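Local atomic coordinates of uncharacterized protein (Trypanosoma cruzi, PDB entry 6NEY), a protein that contains an N-terminal bromodomain, the part described here, and probably reads acetylated lysines on chromatin proteins. Residues K119-G122 and G123-S127; F9-E12 and E13-V16. All coordinates share one frame; numbering follows the deposited sequence.

Contact 1: residues K119-G122 and G123-S127; sequences KKAG and GRRLS
The 2.9 Å bond from R124 N to K120 O is the straightest of three i-to-i+4 bonds that carry the last turn of helix 97-124, the long C-terminal helix of the bromodomain. G123 N to K119 O follows the same pattern, and R125 N reaches A121 O at 3.0 Å with an N-H...O angle of 152°. Beyond it the pattern gives way: L126 N turns back to G123 O, and a type I beta turn from R124 to S127 follows the last helical turn. The small A121 is the platform for both arginines. R124 sets CG anti to its own N (chi1 -167°) and bends at chi3, which folds the guanidinium back along the helix so that one face lies over A121 CA, with NH1 3.6 Å from A121 CB. R125, extended from CG to NE, runs past A121 O, its CG 3.0 Å from that oxygen. K120 leads its ammonium away to its partner E14, while R124 also touches F9 and V72. Where R125 ends, A121 CB stands 3.8 Å above the centre of the guanidinium plane.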
# COMPACT_ATOMS: atom_id res chain seq x y z
N LYS A 119 15.58 1.36 8.47
CA LYS A 119 16.72 0.46 8.12
C LYS A 119 17.57 1.08 7.01
O LYS A 119 18.84 1.13 7.15
CB LYS A 119 16.20 -0.92 7.70
CG LYS A 119 17.24 -2.02 7.77
CD LYS A 119 17.90 -2.37 6.47
CE LYS A 119 19.25 -3.03 6.72
NZ LYS A 119 19.53 -4.09 5.73
N LYS A 120 16.93 1.54 5.93
CA LYS A 120 17.64 2.05 4.73
C LYS A 120 18.43 3.30 5.12
O LYS A 120 19.61 3.41 4.74
CB LYS A 120 16.67 2.33 3.59
CG LYS A 120 15.98 1.10 3.01
CD LYS A 120 16.88 0.02 2.45
CE LYS A 120 17.53 0.38 1.13
NZ LYS A 120 18.39 -0.72 0.64
N ALA A 121 17.80 4.20 5.88
CA ALA A 121 18.43 5.46 6.36
C ALA A 121 19.65 5.11 7.20
O ALA A 121 20.70 5.78 7.02
CB ALA A 121 17.44 6.29 7.15
N GLY A 122 19.52 4.13 8.10
CA GLY A 122 20.61 3.69 8.99
C GLY A 122 21.86 3.33 8.20
O GLY A 122 22.95 3.79 8.55
N GLY A 123 21.70 2.57 7.11
CA GLY A 123 22.82 2.14 6.26
C GLY A 123 23.34 3.29 5.40
O GLY A 123 24.57 3.48 5.34
N ARG A 124 22.45 3.96 4.67
CA ARG A 124 22.78 5.10 3.78
C ARG A 124 23.69 6.07 4.55
O ARG A 124 24.69 6.55 4.01
CB ARG A 124 21.47 5.77 3.37
CG ARG A 124 21.57 6.76 2.24
CD ARG A 124 20.23 7.20 1.72
NE ARG A 124 19.40 7.90 2.69
CZ ARG A 124 18.29 7.44 3.23
NH1 ARG A 124 17.61 8.21 4.08
NH2 ARG A 124 17.82 6.25 2.91
N ARG A 125 23.33 6.35 5.80
CA ARG A 125 24.03 7.37 6.62
C ARG A 125 25.38 6.83 7.12
O ARG A 125 26.14 7.63 7.68
CB ARG A 125 23.06 7.84 7.71
CG ARG A 125 21.86 8.59 7.15
CD ARG A 125 20.75 8.81 8.14
NE ARG A 125 19.64 9.51 7.53
CZ ARG A 125 18.52 9.89 8.14
NH1 ARG A 125 18.28 9.57 9.41
NH2 ARG A 125 17.59 10.54 7.47
N LEU A 126 25.72 5.56 6.86
CA LEU A 126 27.02 4.95 7.28
C LEU A 126 28.11 5.22 6.23
O LEU A 126 29.28 4.90 6.53
CB LEU A 126 26.85 3.44 7.50
CG LEU A 126 26.00 3.00 8.69
CD1 LEU A 126 25.95 1.48 8.77
CD2 LEU A 126 26.50 3.59 10.00
N SER A 127 27.75 5.73 5.05
CA SER A 127 28.68 6.01 3.93
C SER A 127 29.81 6.92 4.43
O SER A 127 29.48 8.03 4.90
CB SER A 127 27.99 6.65 2.74
OG SER A 127 28.96 7.06 1.77

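Contact 2: residues F9-E12 and E13-V16; sequences FYPE and EELV
E12 O receives V16 N at 2.9 Å in a nearly linear bond (N-H...O 169°), a regular i-to-i+4 link in the opening turn of helix 12-21, the first helix of the bromodomain bundle. One residue earlier, P11 occupies the N-cap position, and its carbonyl oxygen accepts twice: L15 N approaches in the carbonyl plane at 3.2 Å, and E14 N adds a weak bond at a poorer angle. Outside this backbone frame, the proline ring lies against two glutamates. E14, extended beyond CG, crosses the ring obliquely and brings OE1 to 3.4 Å from P11 CD, while the bent chain of E13 curls back to place its OE1 3.6 Å from P11 CB. E14 OE1 has Y116 and K120 of helix 97-124 as its partners. E12 OE1 makes a salt bridge with K8 and OE2 a hydrogen bond with S69 OG, although E66 lies close to OE2 and E13 OE1 is 4.4 Å from E12 OE1. Packing completes the contact: the isobutyl group of L15 rests on Y10 CB, with CD1 at 3.8 Å, and V16 CG2 lies 3.3 Å from E12 O. The Y10 ring carries F9 CB over one face and sends its hydroxyl to V72 O. Three successive glutamates at the first turn would be favoured by the positive end of the helix dipole; K8 probably offsets part of the repulsion that E12 meets from E13 and E66, while K120 would balance the charge of E14.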
# COMPACT_ATOMS: atom_id res chain seq x y z
N PHE A 9 16.31 6.51 -3.71
CA PHE A 9 16.64 6.03 -2.35
C PHE A 9 16.50 4.51 -2.33
O PHE A 9 17.15 3.91 -1.51
CB PHE A 9 15.74 6.67 -1.30
CG PHE A 9 16.07 8.12 -1.05
CD1 PHE A 9 17.13 8.47 -0.23
CD2 PHE A 9 15.33 9.12 -1.67
CE1 PHE A 9 17.44 9.80 -0.02
CE2 PHE A 9 15.67 10.46 -1.46
CZ PHE A 9 16.71 10.79 -0.64
N TYR A 10 15.66 3.91 -3.17
CA TYR A 10 15.17 2.54 -2.92
C TYR A 10 15.19 1.69 -4.18
O TYR A 10 14.68 2.08 -5.22
CB TYR A 10 13.78 2.55 -2.28
CG TYR A 10 13.67 3.38 -1.03
CD1 TYR A 10 14.50 3.13 0.05
CD2 TYR A 10 12.78 4.43 -0.94
CE1 TYR A 10 14.41 3.88 1.21
CE2 TYR A 10 12.67 5.18 0.21
CZ TYR A 10 13.49 4.91 1.29
OH TYR A 10 13.42 5.66 2.43
N PRO A 11 15.72 0.45 -4.11
CA PRO A 11 15.68 -0.45 -5.25
C PRO A 11 14.25 -0.98 -5.45
O PRO A 11 13.60 -1.32 -4.49
CB PRO A 11 16.65 -1.59 -4.92
CG PRO A 11 17.07 -1.38 -3.47
CD PRO A 11 16.35 -0.16 -2.92
N GLU A 12 13.78 -1.00 -6.71
CA GLU A 12 12.43 -1.51 -7.04
C GLU A 12 12.25 -2.91 -6.45
O GLU A 12 11.15 -3.21 -5.96
CB GLU A 12 12.22 -1.54 -8.56
CG GLU A 12 12.00 -0.19 -9.16
CD GLU A 12 13.24 0.67 -9.21
OE1 GLU A 12 14.39 0.11 -9.25
OE2 GLU A 12 13.07 1.91 -9.18
N GLU A 13 13.30 -3.74 -6.48
CA GLU A 13 13.18 -5.15 -6.04
C GLU A 13 12.76 -5.19 -4.57
O GLU A 13 11.93 -6.04 -4.19
CB GLU A 13 14.48 -5.89 -6.30
CG GLU A 13 14.85 -5.98 -7.78
CD GLU A 13 15.65 -4.83 -8.40
OE1 GLU A 13 15.80 -3.74 -7.74
OE2 GLU A 13 16.13 -5.02 -9.57
N GLU A 14 13.30 -4.30 -3.75
CA GLU A 14 12.99 -4.23 -2.31
C GLU A 14 11.59 -3.69 -2.08
O GLU A 14 10.93 -4.18 -1.16
CB GLU A 14 14.03 -3.41 -1.55
CG GLU A 14 15.35 -4.12 -1.43
CD GLU A 14 16.37 -3.36 -0.60
OE1 GLU A 14 16.07 -2.18 -0.21
OE2 GLU A 14 17.44 -3.95 -0.33
N LEU A 15 11.16 -2.70 -2.86
CA LEU A 15 9.83 -2.08 -2.70
C LEU A 15 8.75 -3.07 -3.15
O LEU A 15 7.66 -3.08 -2.56
CB LEU A 15 9.78 -0.75 -3.46
CG LEU A 15 10.65 0.38 -2.90
CD1 LEU A 15 10.31 1.72 -3.53
CD2 LEU A 15 10.53 0.48 -1.38
N VAL A 16 8.98 -3.84 -4.21
CA VAL A 16 8.03 -4.91 -4.60
C VAL A 16 7.89 -5.89 -3.43
O VAL A 16 6.76 -6.22 -3.06
CB VAL A 16 8.47 -5.62 -5.90
CG1 VAL A 16 7.64 -6.85 -6.17
CG2 VAL A 16 8.41 -4.65 -7.07

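Overall arrangement
Contacts 1 and 2 illustrate how the first and last helices of a bundle are joined: contact 2 begins helix 12-21, contact 1 finishes helix 97-124, and their centres lie 15 Å apart on the same side of the chain's centre. Contact 2 is partly buried, with Y10 and L15 inside the fold, whereas contact 1 is a surface contact in which A121 alone is buried. Acidic side chains crowd the helix start and basic ones the helix end, and the two meet in the salt bridge between K120 NZ and E14 OE1 (2.9 Å). Packing of K120 CB on Y10 CE1 and of R124 NE on F9 CD1 reinforces this pairing.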